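Local coordinates for CG14216 (Drosophila melanogaster, PDB 3P9Y), which probably dephosphorylates phosphoserine in the C-terminal domain of RNA polymerase II, acting on the cis-proline form, and has a fold like that of low-molecular-weight tyrosine phosphatases, at residues 115-118 with 119-122. The protein carries 2 engineered substitutions. Sequence-based numbering, arbitrary orientation.
With IMD (imidazole), chain I.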
ATOM      1  N   VAL A 115      -4.624   4.119   0.096  1.00 14.73           N
ATOM      2  CA  VAL A 115      -4.778   4.515  -1.302  1.00 15.90           C
ATOM      3  C   VAL A 115      -6.230   4.813  -1.688  1.00 17.35           C
ATOM      4  O   VAL A 115      -6.532   5.054  -2.855  1.00 17.50           O
ATOM      5  CB  VAL A 115      -4.181   3.451  -2.248  1.00 15.17           C
ATOM      6  CG1 VAL A 115      -2.700   3.282  -1.965  1.00 15.35           C
ATOM      7  CG2 VAL A 115      -4.902   2.120  -2.096  1.00 16.02           C
ATOM      8  N   GLU A 116      -7.122   4.805  -0.706  1.00 16.58           N
ATOM      9  CA  GLU A 116      -8.493   5.270  -0.909  1.00 19.25           C
ATOM     10  C   GLU A 116      -9.201   5.359   0.436  1.00 17.45           C
ATOM     11  O   GLU A 116      -8.823   4.679   1.384  1.00 16.55           O
ATOM     12  CB  GLU A 116      -9.270   4.365  -1.875  1.00 19.97           C
ATOM     13  CG  GLU A 116      -9.489   2.939  -1.401  1.00 20.45           C
ATOM     14  CD  GLU A 116     -10.439   2.172  -2.325  1.00 25.39           C
ATOM     15  OE1 GLU A 116     -10.005   1.197  -2.971  1.00 24.85           O
ATOM     16  OE2 GLU A 116     -11.621   2.561  -2.422  1.00 29.83           O
ATOM     17  N   GLU A 117     -10.225   6.202   0.519  1.00 18.78           N
ATOM     18  CA  GLU A 117     -10.810   6.533   1.812  1.00 19.52           C
ATOM     19  C   GLU A 117     -11.415   5.321   2.507  1.00 19.56           C
ATOM     20  O   GLU A 117     -11.416   5.250   3.730  1.00 19.95           O
ATOM     21  CB  GLU A 117     -11.857   7.641   1.690  1.00 22.08           C
ATOM     22  CG  GLU A 117     -12.350   8.117   3.050  1.00 21.67           C
ATOM     23  CD  GLU A 117     -13.192   9.361   2.968  1.00 25.13           C
ATOM     24  OE1 GLU A 117     -13.207   9.992   1.897  1.00 24.80           O
ATOM     25  OE2 GLU A 117     -13.840   9.713   3.978  1.00 29.40           O
ATOM     26  N   ARG A 118     -11.929   4.368   1.743  1.00 19.93           N
ATOM     27  CA  ARG A 118     -12.489   3.168   2.350  1.00 22.42           C
ATOM     28  C   ARG A 118     -11.411   2.408   3.106  1.00 20.61           C
ATOM     29  O   ARG A 118     -11.653   1.896   4.198  1.00 20.12           O
ATOM     30  CB  ARG A 118     -13.144   2.273   1.298  1.00 27.58           C
ATOM     31  CG  ARG A 118     -14.577   2.669   0.990  1.00 35.57           C
ATOM     32  CD  ARG A 118     -15.142   1.889  -0.184  1.00 43.78           C
ATOM     33  NE  ARG A 118     -16.572   2.128  -0.363  1.00 48.31           N
ATOM     34  CZ  ARG A 118     -17.535   1.341   0.113  1.00 53.05           C
ATOM     35  NH1 ARG A 118     -17.234   0.249   0.806  1.00 51.14           N
ATOM     36  NH2 ARG A 118     -18.808   1.645  -0.107  1.00 55.52           N
ATOM     37  N   VAL A 119     -10.214   2.347   2.531  1.00 18.67           N
ATOM     38  CA  VAL A 119      -9.098   1.667   3.179  1.00 18.13           C
ATOM     39  C   VAL A 119      -8.609   2.496   4.363  1.00 17.84           C
ATOM     40  O   VAL A 119      -8.338   1.967   5.433  1.00 17.47           O
ATOM     41  CB  VAL A 119      -7.947   1.415   2.188  1.00 18.44           C
ATOM     42  CG1 VAL A 119      -6.702   0.894   2.911  1.00 15.92           C
ATOM     43  CG2 VAL A 119      -8.398   0.439   1.107  1.00 18.66           C
ATOM     44  N   TYR A 120      -8.501   3.800   4.149  1.00 17.49           N
ATOM     45  CA  TYR A 120      -8.177   4.745   5.205  1.00 18.29           C
ATOM     46  C   TYR A 120      -9.047   4.500   6.443  1.00 19.01           C
ATOM     47  O   TYR A 120      -8.535   4.385   7.549  1.00 17.84           O
ATOM     48  CB  TYR A 120      -8.404   6.160   4.686  1.00 17.12           C
ATOM     49  CG  TYR A 120      -8.135   7.273   5.673  1.00 17.07           C
ATOM     50  CD1 TYR A 120      -6.839   7.628   6.016  1.00 16.60           C
ATOM     51  CD2 TYR A 120      -9.180   8.008   6.216  1.00 17.78           C
ATOM     52  CE1 TYR A 120      -6.593   8.668   6.899  1.00 16.77           C
ATOM     53  CE2 TYR A 120      -8.946   9.044   7.096  1.00 16.78           C
ATOM     54  CZ  TYR A 120      -7.655   9.371   7.434  1.00 16.27           C
ATOM     55  OH  TYR A 120      -7.427  10.406   8.308  1.00 16.43           O
ATOM     56  N   ASP A 121     -10.357   4.414   6.239  1.00 19.11           N
ATOM     57  CA  ASP A 121     -11.301   4.238   7.338  1.00 21.71           C
ATOM     58  C   ASP A 121     -11.108   2.915   8.062  1.00 21.75           C
ATOM     59  O   ASP A 121     -11.188   2.862   9.283  1.00 22.63           O
ATOM     60  CB  ASP A 121     -12.736   4.327   6.823  1.00 22.94           C
ATOM     61  CG  ASP A 121     -13.144   5.742   6.493  1.00 22.95           C
ATOM     62  OD1 ASP A 121     -12.495   6.681   6.993  1.00 23.21           O
ATOM     63  OD2 ASP A 121     -14.108   5.918   5.730  1.00 23.00           O
ATOM     64  N   LEU A 122     -10.868   1.848   7.312  1.00 20.65           N
ATOM     65  CA  LEU A 122     -10.669   0.536   7.916  1.00 21.75           C
ATOM     66  C   LEU A 122      -9.391   0.531   8.750  1.00 21.86           C
ATOM     67  O   LEU A 122      -9.351  -0.036   9.842  1.00 21.76           O
ATOM     68  CB  LEU A 122     -10.614  -0.549   6.836  1.00 21.62           C
ATOM     69  CG  LEU A 122     -11.959  -0.844   6.164  1.00 22.52           C
ATOM     70  CD1 LEU A 122     -11.784  -1.712   4.932  1.00 22.93           C
ATOM     71  CD2 LEU A 122     -12.918  -1.507   7.154  1.00 24.53           C
TER
HETATM   72  N1  IMD I 196     -12.707   6.928  10.048  1.00 29.97           N
HETATM   73  C2  IMD I 196     -12.458   5.737  10.634  1.00 27.99           C
HETATM   74  N3  IMD I 196     -12.478   5.905  11.976  1.00 31.82           N
HETATM   75  C4  IMD I 196     -12.740   7.203  12.237  1.00 32.21           C
HETATM   76  C5  IMD I 196     -12.888   7.850  11.020  1.00 31.73           C
HETATM   77  O   HOH W   1     -12.852   9.314   6.521  1.00 24.12           O
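The carboxylates of Glu-117 and Asp-121, one helical turn apart, have their planes turned 76° against each other, and a water lies in the plane of the neighbouring Tyr-120 ring, at its edge. That water donates to both acids, to OE2 of Glu-117 and at 2.7 Å to OD1 of Asp-121, and so bridges two like charges whose nearest oxygens, Glu-117 OE2 and Asp-121 OD2, are 4.2 Å apart. An imidazole, probably from the crystallisation liquor, gives its N1 hydrogen to the same OD1 of Asp-121, which may also offset some of the negative charge. Glu-117 reaches the water because CG stands anti to its backbone N (chi1 -173°) and the chain runs on extended. An acid suits Glu-117 in the first turn, where the helix start probably favours negative charge; Asp-121 follows one turn later.

Glu-116 is the N-cap residue. The carbonyl O of Glu-116 takes the first helical bond, from Tyr-120 N at 2.9 Å, nearly straight at 174°, and a weak one from Val-119 N. Glu-116 CG meets Val-119 CG2 at 3.7 Å, the side chains crossing at about a right angle, while Glu-116 OE1 pairs with Arg-22. Branched, apolar Val-119 faces inward onto Val-15 and Thr-114; Tyr-120 packs on Val-140 and bonds through OH to Ser-194. Helix 117-128 is the helix of the beta-alpha-beta unit between strands 111-114 and 137-142, lying against the central sheet.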